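Local coordinates for protein multicopper oxidase type 1 (Nitrosomonas europaea, PDB 3G5W) that probably acts as a copper-dependent oxidoreductase, a two-domain multicopper oxidase of the laccase kind, at residues P130-V135 / I211-G216; G196-A201 / D255-N260; M63-R66 / S71-V74; D11-I14 / R20-H23; I14-K19 / S144-S149. One frame throughout, in Å; residues are numbered along the deposited sequence.

In the fold
The chain folds into two cupredoxin beta-sandwiches, and the five contacts sample each of them and the seam between. Contacts 4 and 5 share Ile14 and touch: contact 4 is a partly buried strand pairing, held by two backbone hydrogen bonds and a charge pair across the strands, whereas contact 5 is buried and apolar, joining the first sandwich to the second. Contact 2 touches contact 5 through Asp145 and is a partly buried cluster of histidines in the second sandwich. Contact 1 packs the short helix 130-133 on a bulged strand of that sandwich, near its surface. Contact 3, buried in a loop of the first sandwich and facing a second subunit, relies on a water and outside partners beside a copper cluster.

Contact 1 (P130-V135 / I211-G216); sequences PIEKTV and IAFKDG
Glu132 and Ile131, on the short, weakly bonded helix 130-133, pack against Phe213 and Ala212, which form a classic beta bulge in strand 209-214 of the second cupredoxin sandwich. Both bulge residues face Asp237 on the neighbouring strand, and the broken alternation lets two successive side chains start out toward the helix.

Between the segments the contact is van der Waals throughout. Glu132 reaches the ring with its aliphatic stem: CG and CD each lie 3.6 Å from Phe213 CZ, approaching obliquely. With CG beside the backbone N (chi1 -54°) and the chain extended from there, Glu132 runs across the phenyl group at about a right angle, its carboxylate plane 62° from that of the ring. A glutamate suits this place because its methylenes can pack on an aromatic ring while its charge continues past it. The second apolar touch is looser, Ile131 CD1 standing 4.5 Å from Ala212 CB; alanine's single methyl is small enough for the isoleucine to come up to the strand at this point.

Polar bonds tie each side to its surroundings and none crosses between the segments. OE2 of Glu132 forms a salt bridge with Arg189, which also makes a cation-pi contact with Phe213, so one arginine serves both partners; OE1 takes the amide of Leu129. Beyond the bulge, Lys214 NZ pairs with Asp215 OD1 at 3.0 Å, an oxygen that also accepts amides of Asp226 and Thr227 of the second subunit.

Within 130-135, Thr134 OG1 donates to Ile131 O over 2.6 Å, in the carbonyl plane and on a lone pair, and Thr134 N reaches the same oxygen.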
# COMPACT_ATOMS: atom_id res chain seq x y z
N PRO A 130 15.93 -5.30 -24.53
CA PRO A 130 15.40 -6.47 -25.25
C PRO A 130 13.95 -6.82 -24.91
O PRO A 130 13.16 -7.12 -25.82
CB PRO A 130 16.36 -7.59 -24.84
CG PRO A 130 17.65 -6.89 -24.61
CD PRO A 130 17.26 -5.59 -23.94
N ILE A 131 13.57 -6.78 -23.63
CA ILE A 131 12.19 -7.06 -23.24
C ILE A 131 11.17 -6.11 -23.91
O ILE A 131 10.11 -6.55 -24.36
CB ILE A 131 12.00 -7.14 -21.69
CG1 ILE A 131 10.66 -7.84 -21.35
CG2 ILE A 131 12.15 -5.75 -21.03
CD1 ILE A 131 10.51 -8.25 -19.91
N GLU A 132 11.52 -4.83 -24.01
CA GLU A 132 10.66 -3.84 -24.68
C GLU A 132 10.44 -4.15 -26.16
O GLU A 132 9.38 -3.87 -26.71
CB GLU A 132 11.23 -2.42 -24.53
CG GLU A 132 11.51 -1.99 -23.09
CD GLU A 132 11.98 -0.53 -23.01
OE1 GLU A 132 13.20 -0.30 -22.81
OE2 GLU A 132 11.13 0.37 -23.17
N LYS A 133 11.46 -4.72 -26.80
CA LYS A 133 11.38 -5.04 -28.23
C LYS A 133 10.45 -6.22 -28.52
O LYS A 133 9.96 -6.36 -29.65
CB LYS A 133 12.78 -5.27 -28.81
CG LYS A 133 13.69 -4.05 -28.71
CD LYS A 133 15.10 -4.36 -29.17
CE LYS A 133 15.38 -3.76 -30.53
NZ LYS A 133 15.83 -2.33 -30.42
N THR A 134 10.20 -7.06 -27.52
CA THR A 134 9.26 -8.18 -27.66
C THR A 134 7.79 -7.75 -27.67
O THR A 134 6.92 -8.50 -28.11
CB THR A 134 9.46 -9.26 -26.56
OG1 THR A 134 9.00 -8.76 -25.29
CG2 THR A 134 10.93 -9.67 -26.44
N VAL A 135 7.52 -6.54 -27.17
CA VAL A 135 6.16 -6.03 -27.03
C VAL A 135 5.51 -5.81 -28.39
O VAL A 135 6.08 -5.14 -29.26
CB VAL A 135 6.13 -4.71 -26.23
CG1 VAL A 135 4.73 -4.10 -26.22
CG2 VAL A 135 6.64 -4.93 -24.81
N ILE A 211 6.33 -7.60 -13.76
CA ILE A 211 6.45 -6.20 -13.35
C ILE A 211 7.86 -5.76 -13.75
O ILE A 211 8.83 -6.10 -13.07
CB ILE A 211 6.20 -6.03 -11.83
CG1 ILE A 211 4.83 -6.63 -11.46
CG2 ILE A 211 6.28 -4.55 -11.43
CD1 ILE A 211 4.62 -6.91 -9.99
N ALA A 212 7.96 -5.02 -14.85
CA ALA A 212 9.25 -4.78 -15.50
C ALA A 212 9.84 -3.37 -15.32
O ALA A 212 11.06 -3.19 -15.46
CB ALA A 212 9.16 -5.13 -16.98
N PHE A 213 8.98 -2.39 -15.07
CA PHE A 213 9.41 -1.00 -14.86
C PHE A 213 8.65 -0.37 -13.70
O PHE A 213 7.45 -0.64 -13.52
CB PHE A 213 9.18 -0.15 -16.12
CG PHE A 213 9.98 -0.58 -17.33
CD1 PHE A 213 11.11 0.12 -17.71
CD2 PHE A 213 9.57 -1.67 -18.10
CE1 PHE A 213 11.85 -0.26 -18.83
CE2 PHE A 213 10.30 -2.07 -19.22
CZ PHE A 213 11.44 -1.36 -19.58
N LYS A 214 9.35 0.44 -12.91
CA LYS A 214 8.72 1.28 -11.89
C LYS A 214 9.12 2.72 -12.14
O LYS A 214 10.30 3.00 -12.34
CB LYS A 214 9.12 0.88 -10.46
CG LYS A 214 8.65 1.90 -9.39
CD LYS A 214 9.07 1.56 -7.97
CE LYS A 214 8.90 2.77 -7.03
NZ LYS A 214 7.60 3.51 -7.23
N ASP A 215 8.14 3.62 -12.14
CA ASP A 215 8.35 5.06 -12.36
C ASP A 215 9.23 5.34 -13.58
O ASP A 215 10.04 6.26 -13.57
CB ASP A 215 8.95 5.72 -11.11
CG ASP A 215 8.09 5.54 -9.86
OD1 ASP A 215 8.58 5.88 -8.76
OD2 ASP A 215 6.94 5.05 -9.96
N GLY A 216 9.07 4.53 -14.62
CA GLY A 216 9.81 4.71 -15.86
C GLY A 216 11.09 3.90 -15.93
O GLY A 216 11.55 3.58 -17.02

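Contact 2 (G196-A201 / D255-N260); sequences GDHVHA and DTHTTN
His198 and His257 meet rim to rim, ND1 of the first and NE2 of the second forming a hydrogen bond of 3.0 Å that is nearly straight (169°); either nitrogen could be the donor. The ring planes differ by 32° and neither ring covers the other. A chi1 of -66° turns His257 away from its own carbonyl carbon and sends the imidazole from its 3-10 turn into the angle between His198 and His200. There the carbonyl of Val199 lies at the ring edge, in its plane, with O 3.3 Å from His257 CE1. The side chains of His200 and His257 cross at about a right angle, and their rings meet obliquely, centroids 5.0 Å apart. Histidine suits this centre, having a nitrogen to offer on two sides: ND1 of His257 bonds Asp252, which also holds ND1 of His200. A leucine in place of His257 would probably leave His198 ND1 without its partner and Asp252 OD2 with His200 but not the second imidazole. The side chain of His257 lies about 12 Å from a bound Cu-O-Cu unit. Tyr167 of strand 166-169 stacks on His257, and strand 200-204, which carries His200, runs between strands 247-252 and 227-230, the 3-10 turn that begins at Asp255 following the former.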
# COMPACT_ATOMS: atom_id res chain seq x y z
N GLY A 196 -4.95 8.30 -9.01
CA GLY A 196 -5.94 8.48 -7.95
C GLY A 196 -5.39 8.65 -6.55
O GLY A 196 -4.17 8.73 -6.35
N ASP A 197 -6.31 8.71 -5.59
CA ASP A 197 -5.98 8.94 -4.18
C ASP A 197 -5.72 7.64 -3.42
O ASP A 197 -5.11 7.66 -2.35
CB ASP A 197 -7.14 9.71 -3.52
CG ASP A 197 -6.77 10.27 -2.17
OD1 ASP A 197 -6.06 11.29 -2.13
OD2 ASP A 197 -7.17 9.68 -1.14
N HIS A 198 -6.20 6.53 -3.98
CA HIS A 198 -6.14 5.22 -3.34
C HIS A 198 -5.05 4.34 -3.95
O HIS A 198 -4.65 4.53 -5.10
CB HIS A 198 -7.48 4.49 -3.49
CG HIS A 198 -8.61 5.08 -2.72
ND1 HIS A 198 -9.79 4.40 -2.50
CD2 HIS A 198 -8.75 6.28 -2.11
CE1 HIS A 198 -10.61 5.16 -1.79
NE2 HIS A 198 -10.00 6.31 -1.54
N VAL A 199 -4.60 3.38 -3.15
CA VAL A 199 -3.80 2.26 -3.65
C VAL A 199 -4.73 1.33 -4.45
O VAL A 199 -5.89 1.12 -4.07
CB VAL A 199 -3.15 1.49 -2.47
CG1 VAL A 199 -2.24 0.40 -2.98
CG2 VAL A 199 -2.35 2.44 -1.57
N HIS A 200 -4.24 0.81 -5.56
CA HIS A 200 -4.98 -0.16 -6.36
C HIS A 200 -4.16 -1.44 -6.43
O HIS A 200 -2.94 -1.38 -6.41
CB HIS A 200 -5.24 0.39 -7.77
CG HIS A 200 -5.93 1.72 -7.77
ND1 HIS A 200 -7.29 1.86 -7.60
CD2 HIS A 200 -5.43 2.97 -7.88
CE1 HIS A 200 -7.60 3.14 -7.61
NE2 HIS A 200 -6.49 3.84 -7.78
N ALA A 201 -4.85 -2.57 -6.51
CA ALA A 201 -4.20 -3.89 -6.60
C ALA A 201 -4.63 -4.58 -7.90
O ALA A 201 -5.64 -5.29 -7.92
CB ALA A 201 -4.57 -4.73 -5.40
N ASP A 255 -11.88 -4.88 -3.29
CA ASP A 255 -13.23 -5.22 -3.69
C ASP A 255 -14.16 -4.02 -3.72
O ASP A 255 -15.10 -3.99 -4.50
CB ASP A 255 -13.79 -6.33 -2.79
CG ASP A 255 -13.07 -7.66 -2.99
OD1 ASP A 255 -12.49 -7.89 -4.08
OD2 ASP A 255 -13.10 -8.49 -2.05
N THR A 256 -13.87 -3.03 -2.89
CA THR A 256 -14.65 -1.80 -2.84
C THR A 256 -14.39 -0.88 -4.05
O THR A 256 -15.08 0.13 -4.21
CB THR A 256 -14.44 -1.03 -1.52
OG1 THR A 256 -13.04 -0.80 -1.30
CG2 THR A 256 -15.00 -1.84 -0.35
N HIS A 257 -13.42 -1.24 -4.89
CA HIS A 257 -13.14 -0.52 -6.14
C HIS A 257 -13.81 -1.16 -7.36
O HIS A 257 -13.56 -0.74 -8.49
CB HIS A 257 -11.62 -0.42 -6.40
CG HIS A 257 -10.88 0.43 -5.40
ND1 HIS A 257 -9.51 0.53 -5.39
CD2 HIS A 257 -11.32 1.19 -4.38
CE1 HIS A 257 -9.13 1.34 -4.42
NE2 HIS A 257 -10.22 1.76 -3.78
N THR A 258 -14.63 -2.18 -7.13
CA THR A 258 -15.37 -2.85 -8.21
C THR A 258 -16.88 -2.60 -8.10
O THR A 258 -17.70 -3.40 -8.55
CB THR A 258 -15.09 -4.36 -8.27
OG1 THR A 258 -15.49 -4.96 -7.03
CG2 THR A 258 -13.61 -4.64 -8.53
N THR A 259 -17.23 -1.48 -7.48
CA THR A 259 -18.62 -1.07 -7.35
C THR A 259 -18.86 0.27 -8.05
O THR A 259 -17.97 1.13 -8.08
CB THR A 259 -19.08 -1.00 -5.88
OG1 THR A 259 -18.18 -0.17 -5.13
CG2 THR A 259 -19.11 -2.39 -5.24
N ASN A 260 -20.06 0.42 -8.64
CA ASN A 260 -20.56 1.69 -9.15
C ASN A 260 -21.61 2.21 -8.18
O ASN A 260 -22.71 1.68 -8.11
CB ASN A 260 -21.21 1.49 -10.54
CG ASN A 260 -20.21 1.13 -11.62
OD1 ASN A 260 -19.02 1.45 -11.52
ND2 ASN A 260 -20.68 0.46 -12.67

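Contact 3 (M63-R66 / S71-V74); sequences MLQR and SDGV
Gln65 lays its side chain over Ser71 and Asp72, joining two parts of the loop that links strands 59-61 and 87-93 in the first cupredoxin sandwich. Its chain bends at chi2 (-78°), bringing the carboxamide across the backbone of Ser71, while CG stays 3.7 Å from Asp72 OD1. The amide and the carboxylate planes are turned 70° from one another. No direct hydrogen bond joins the two segments: Gln65 OE1 and Ser71 O lie 3.2 Å apart, but both are acceptors, a pairing that gains nothing electrostatically. The amide is fixed instead from its other end, where NE2 bonds Thr68 OG1 in the intervening turn.

A water adds a polar link between the segments. The molecule lies 2.8 Å from Met63 O and 2.8 Å from Asp72 OD1, able to donate to both, although it has more acceptors in reach than protons to give. Asp72 swings its carboxylate opposite the backbone N (chi1 -165°), which presents OD1 to this water and OD2 to ND1 of His205 of the second subunit. Its backbone O takes ND1 of His59. Since His59 and His205 both line Cu-O-Cu pockets, Asp72 is consistent with a second-shell residue of a copper cluster at the boundary between subunits, as it holds one histidine from each, and its side chain is about 5 Å from a bound Cu-O unit.

Ser71 fits because it is small and polar: its CB lies 3.7 Å from Gln65 NE2, while its OG turns to the amide of Lys91.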
# COMPACT_ATOMS: atom_id res chain seq x y z
N MET A 63 9.58 13.97 -15.20
CA MET A 63 10.55 14.80 -15.90
C MET A 63 11.51 15.40 -14.89
O MET A 63 11.09 16.09 -13.96
CB MET A 63 9.87 15.90 -16.73
CG MET A 63 9.09 15.42 -17.97
SD MET A 63 10.11 14.56 -19.20
CE MET A 63 9.85 12.85 -18.72
N LEU A 64 12.80 15.13 -15.08
CA LEU A 64 13.87 15.60 -14.19
C LEU A 64 14.03 17.12 -14.18
O LEU A 64 14.51 17.68 -13.20
CB LEU A 64 15.20 14.94 -14.58
CG LEU A 64 15.83 13.83 -13.73
CD1 LEU A 64 14.88 13.18 -12.72
CD2 LEU A 64 16.50 12.78 -14.62
N GLN A 65 13.64 17.77 -15.28
CA GLN A 65 13.76 19.23 -15.42
C GLN A 65 15.19 19.72 -15.13
O GLN A 65 15.39 20.63 -14.33
CB GLN A 65 12.73 19.96 -14.55
CG GLN A 65 11.26 19.57 -14.77
CD GLN A 65 10.63 20.20 -16.01
OE1 GLN A 65 9.48 19.92 -16.34
NE2 GLN A 65 11.39 21.04 -16.71
N ARG A 66 16.17 19.10 -15.78
CA ARG A 66 17.57 19.45 -15.54
C ARG A 66 17.87 20.85 -16.06
O ARG A 66 17.80 21.11 -17.26
CB ARG A 66 18.52 18.40 -16.14
CG ARG A 66 18.29 17.00 -15.59
CD ARG A 66 19.30 16.00 -16.13
NE ARG A 66 20.51 15.99 -15.32
CZ ARG A 66 20.71 15.22 -14.25
NH1 ARG A 66 19.77 14.36 -13.85
NH2 ARG A 66 21.85 15.30 -13.58
N SER A 71 10.05 25.31 -15.15
CA SER A 71 9.03 24.61 -15.93
C SER A 71 8.45 23.38 -15.21
O SER A 71 7.72 22.58 -15.80
CB SER A 71 9.60 24.19 -17.29
OG SER A 71 9.62 25.29 -18.19
N ASP A 72 8.77 23.24 -13.92
CA ASP A 72 8.31 22.09 -13.13
C ASP A 72 6.81 22.13 -12.78
O ASP A 72 6.22 21.11 -12.39
CB ASP A 72 9.16 21.95 -11.86
CG ASP A 72 9.00 20.60 -11.19
OD1 ASP A 72 8.99 19.56 -11.90
OD2 ASP A 72 8.88 20.58 -9.95
N GLY A 73 6.20 23.31 -12.88
CA GLY A 73 4.75 23.44 -12.76
C GLY A 73 4.14 23.37 -11.37
O GLY A 73 3.04 22.86 -11.19
N VAL A 74 4.86 23.89 -10.38
CA VAL A 74 4.35 23.92 -9.01
C VAL A 74 4.03 25.35 -8.63
O VAL A 74 4.94 26.19 -8.57
CB VAL A 74 5.35 23.32 -8.00
CG1 VAL A 74 4.71 23.21 -6.62
CG2 VAL A 74 5.82 21.95 -8.47
O HOH W 1 10.39 17.16 -11.51

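Contact 4 (D11-I14 / R20-H23); sequences DTRI and RDFH
Ile14 O is gripped from the partner strand by the amide of Phe22, N to O 2.8 Å, and is also approached by the CA-H of Asp21, CA to O 3.2 Å. The return bond, Ile14 N to Phe22 O, measures 3.1 Å and is almost straight at 170°, so Ile14 and Phe22 form an antiparallel hydrogen-bonded pair. Arg13 and His23 make the adjoining non-hydrogen-bonded pair, with side chains on the other face of the sheet. On the Ile14 side, CG1 packs 4.2 Å from Phe22 CB, apolar residues suited to a buried face.

Charge accompanies the partly exposed face. Arg13 bends at chi3 (-43°), which swings its guanidinium across to Asp21 on the neighbouring strand; NH1 to OD2 is 3.1 Å, a salt bridge whose hydrogen bond is weak. NH1 has a stronger partner in Asn152 OD1. Asp21 OD1 meanwhile pairs with Arg20 NH1 at 3.2 Å, and that same nitrogen donates to Asp21 O. An aspartate thus sits between two arginines, where its negative charge is likely to be stabilised. A methionine in place of Arg13 would probably leave Asp21 OD2 without its charge partner and Asn152 OD1 without its donor.

The two segments belong to the beta hairpin of strands 2-15 and 20-27; strand 2-15 also pairs with strand 43-50, in parallel, and with the antiparallel strand 316-317 near the C-terminus.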
# COMPACT_ATOMS: atom_id res chain seq x y z
N ASP A 11 -13.62 23.92 -19.00
CA ASP A 11 -14.72 23.35 -18.21
C ASP A 11 -15.47 22.35 -19.10
O ASP A 11 -15.99 22.71 -20.16
CB ASP A 11 -15.66 24.44 -17.72
CG ASP A 11 -15.04 25.31 -16.64
OD1 ASP A 11 -14.72 26.48 -16.94
OD2 ASP A 11 -14.86 24.82 -15.50
N THR A 12 -15.51 21.10 -18.65
CA THR A 12 -15.93 19.97 -19.49
C THR A 12 -16.75 18.95 -18.71
O THR A 12 -16.40 18.59 -17.59
CB THR A 12 -14.68 19.28 -20.09
OG1 THR A 12 -13.92 20.23 -20.85
CG2 THR A 12 -15.06 18.12 -20.99
N ARG A 13 -17.85 18.50 -19.31
CA ARG A 13 -18.67 17.44 -18.71
C ARG A 13 -18.26 16.09 -19.28
O ARG A 13 -18.19 15.91 -20.49
CB ARG A 13 -20.15 17.71 -18.98
CG ARG A 13 -21.10 16.69 -18.35
CD ARG A 13 -22.54 17.21 -18.27
NE ARG A 13 -22.64 18.61 -17.81
CZ ARG A 13 -22.44 19.04 -16.56
NH1 ARG A 13 -22.09 18.19 -15.60
NH2 ARG A 13 -22.57 20.33 -16.28
N ILE A 14 -17.96 15.14 -18.39
CA ILE A 14 -17.70 13.75 -18.78
C ILE A 14 -18.69 12.83 -18.06
O ILE A 14 -19.32 13.24 -17.09
CB ILE A 14 -16.23 13.30 -18.51
CG1 ILE A 14 -15.92 13.23 -17.01
CG2 ILE A 14 -15.22 14.19 -19.27
CD1 ILE A 14 -14.59 12.50 -16.67
N ARG A 20 -23.90 8.73 -14.35
CA ARG A 20 -22.96 9.42 -13.47
C ARG A 20 -22.02 10.34 -14.25
O ARG A 20 -21.01 9.90 -14.81
CB ARG A 20 -22.21 8.42 -12.57
CG ARG A 20 -21.08 9.00 -11.71
CD ARG A 20 -21.31 10.44 -11.26
NE ARG A 20 -22.43 10.57 -10.35
CZ ARG A 20 -23.18 11.66 -10.20
NH1 ARG A 20 -22.96 12.76 -10.91
NH2 ARG A 20 -24.16 11.64 -9.32
N ASP A 21 -22.37 11.63 -14.28
CA ASP A 21 -21.54 12.63 -14.94
C ASP A 21 -20.63 13.35 -13.93
O ASP A 21 -20.82 13.23 -12.72
CB ASP A 21 -22.40 13.63 -15.75
CG ASP A 21 -23.22 14.58 -14.88
OD1 ASP A 21 -23.41 14.31 -13.67
OD2 ASP A 21 -23.69 15.60 -15.41
N PHE A 22 -19.63 14.06 -14.44
CA PHE A 22 -18.72 14.81 -13.59
C PHE A 22 -18.27 16.09 -14.28
O PHE A 22 -18.06 16.10 -15.49
CB PHE A 22 -17.50 13.95 -13.23
CG PHE A 22 -17.23 13.89 -11.75
CD1 PHE A 22 -16.44 14.86 -11.13
CD2 PHE A 22 -17.77 12.87 -10.98
CE1 PHE A 22 -16.20 14.80 -9.76
CE2 PHE A 22 -17.53 12.80 -9.61
CZ PHE A 22 -16.74 13.77 -9.00
N HIS A 23 -18.12 17.16 -13.50
CA HIS A 23 -17.58 18.43 -13.98
C HIS A 23 -16.05 18.37 -13.88
O HIS A 23 -15.50 18.10 -12.81
CB HIS A 23 -18.13 19.58 -13.12
CG HIS A 23 -17.82 20.95 -13.64
ND1 HIS A 23 -16.56 21.35 -14.02
CD2 HIS A 23 -18.62 22.03 -13.80
CE1 HIS A 23 -16.60 22.61 -14.42
NE2 HIS A 23 -17.84 23.04 -14.30

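Contact 5 (I14-K19 / S144-S149); sequences IVLVGK and SDWVSS
Leu16 and Trp146 keep their backbones well apart, CA to CA 9.4 Å, without a hydrogen bond between the segments, and the chain turns a corner at Leu16. Side chains bridge the interval. Both methyls of Leu16 rest on one face of the indole: CD1 stands 3.8 Å from the centroid of the five-membered ring, only 15° off its normal, a clear CH-pi contact, and CD2 lies over the fused system, 3.9 Å from Trp146 CE2. In the leucine, CG lies opposite the carbonyl carbon (chi1 -54°), which points the forked end at the tryptophan, and a branched residue suits a broad flat surface because each methyl can cover part of it. Ile14 adds its CD1 obliquely at the far end of the indole, 3.9 Å from CH2. The polar edge of Trp146 is satisfied apart from this packing, its NE1 bonding Thr168 OG1. Phe22 meets the indole edge-to-face and Trp118 touches it too. Trp146 lies about 9 Å, side chain to side chain, from the copper ligand Met117, though it takes no part in the metal site. This is buried apolar packing across the seam between two cupredoxin sandwiches, strand 2-15 belonging to the first and strand 137-146 to the second.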
# COMPACT_ATOMS: atom_id res chain seq x y z
N ILE A 14 -17.96 15.14 -18.39
CA ILE A 14 -17.70 13.75 -18.78
C ILE A 14 -18.69 12.83 -18.06
O ILE A 14 -19.32 13.24 -17.09
CB ILE A 14 -16.23 13.30 -18.51
CG1 ILE A 14 -15.92 13.23 -17.01
CG2 ILE A 14 -15.22 14.19 -19.27
CD1 ILE A 14 -14.59 12.50 -16.67
N VAL A 15 -18.83 11.61 -18.57
CA VAL A 15 -19.70 10.61 -17.97
C VAL A 15 -18.85 9.38 -17.61
O VAL A 15 -18.23 8.78 -18.49
CB VAL A 15 -20.85 10.20 -18.92
CG1 VAL A 15 -21.68 9.08 -18.32
CG2 VAL A 15 -21.74 11.41 -19.25
N LEU A 16 -18.83 9.03 -16.33
CA LEU A 16 -18.02 7.90 -15.87
C LEU A 16 -18.65 6.56 -16.27
O LEU A 16 -18.01 5.72 -16.91
CB LEU A 16 -17.80 7.97 -14.36
CG LEU A 16 -17.21 9.25 -13.74
CD1 LEU A 16 -16.96 9.05 -12.25
CD2 LEU A 16 -15.91 9.68 -14.45
N VAL A 17 -19.91 6.39 -15.89
CA VAL A 17 -20.72 5.22 -16.22
C VAL A 17 -22.17 5.63 -16.14
O VAL A 17 -22.51 6.55 -15.40
CB VAL A 17 -20.64 4.07 -15.18
CG1 VAL A 17 -20.22 2.75 -15.81
CG2 VAL A 17 -19.87 4.46 -13.92
N GLY A 18 -23.03 4.93 -16.87
CA GLY A 18 -24.47 5.15 -16.82
C GLY A 18 -24.81 6.63 -16.88
O GLY A 18 -24.42 7.32 -17.83
N LYS A 19 -25.49 7.11 -15.85
CA LYS A 19 -25.89 8.51 -15.75
C LYS A 19 -24.99 9.34 -14.82
O LYS A 19 -25.27 10.51 -14.55
CB LYS A 19 -27.36 8.61 -15.30
CG LYS A 19 -28.35 8.24 -16.41
CD LYS A 19 -29.77 8.05 -15.88
CE LYS A 19 -30.73 7.85 -17.05
NZ LYS A 19 -31.96 7.09 -16.66
N SER A 144 -8.21 6.06 -11.40
CA SER A 144 -8.73 7.21 -10.67
C SER A 144 -9.86 6.84 -9.73
O SER A 144 -10.60 5.88 -9.99
CB SER A 144 -9.23 8.28 -11.63
OG SER A 144 -8.16 8.88 -12.33
N ASP A 145 -9.99 7.61 -8.65
CA ASP A 145 -11.03 7.42 -7.64
C ASP A 145 -11.83 8.72 -7.48
O ASP A 145 -11.24 9.80 -7.38
CB ASP A 145 -10.38 7.02 -6.31
CG ASP A 145 -9.27 5.99 -6.51
OD1 ASP A 145 -9.60 4.84 -6.82
OD2 ASP A 145 -8.08 6.34 -6.38
N TRP A 146 -13.16 8.62 -7.48
CA TRP A 146 -14.01 9.81 -7.57
C TRP A 146 -14.98 9.89 -6.40
O TRP A 146 -15.43 8.87 -5.90
CB TRP A 146 -14.81 9.83 -8.88
CG TRP A 146 -13.98 9.64 -10.14
CD1 TRP A 146 -13.42 8.48 -10.59
CD2 TRP A 146 -13.65 10.65 -11.11
NE1 TRP A 146 -12.75 8.70 -11.77
CE2 TRP A 146 -12.87 10.02 -12.11
CE3 TRP A 146 -13.92 12.02 -11.23
CZ2 TRP A 146 -12.37 10.71 -13.22
CZ3 TRP A 146 -13.43 12.71 -12.34
CH2 TRP A 146 -12.65 12.05 -13.32
N VAL A 147 -15.31 11.12 -5.99
CA VAL A 147 -16.30 11.40 -4.94
C VAL A 147 -17.52 12.09 -5.57
O VAL A 147 -17.48 13.29 -5.85
CB VAL A 147 -15.71 12.29 -3.81
CG1 VAL A 147 -16.74 12.55 -2.71
CG2 VAL A 147 -14.45 11.64 -3.20
N SER A 148 -18.59 11.33 -5.81
CA SER A 148 -19.73 11.82 -6.59
C SER A 148 -20.50 13.00 -5.96
O SER A 148 -21.18 13.75 -6.68
CB SER A 148 -20.70 10.69 -6.96
OG SER A 148 -21.45 10.28 -5.83
N SER A 149 -20.39 13.17 -4.65
CA SER A 149 -21.05 14.29 -3.96
C SER A 149 -20.54 15.65 -4.46
O SER A 149 -21.23 16.66 -4.31
CB SER A 149 -20.89 14.18 -2.45
OG SER A 149 -19.56 14.47 -2.05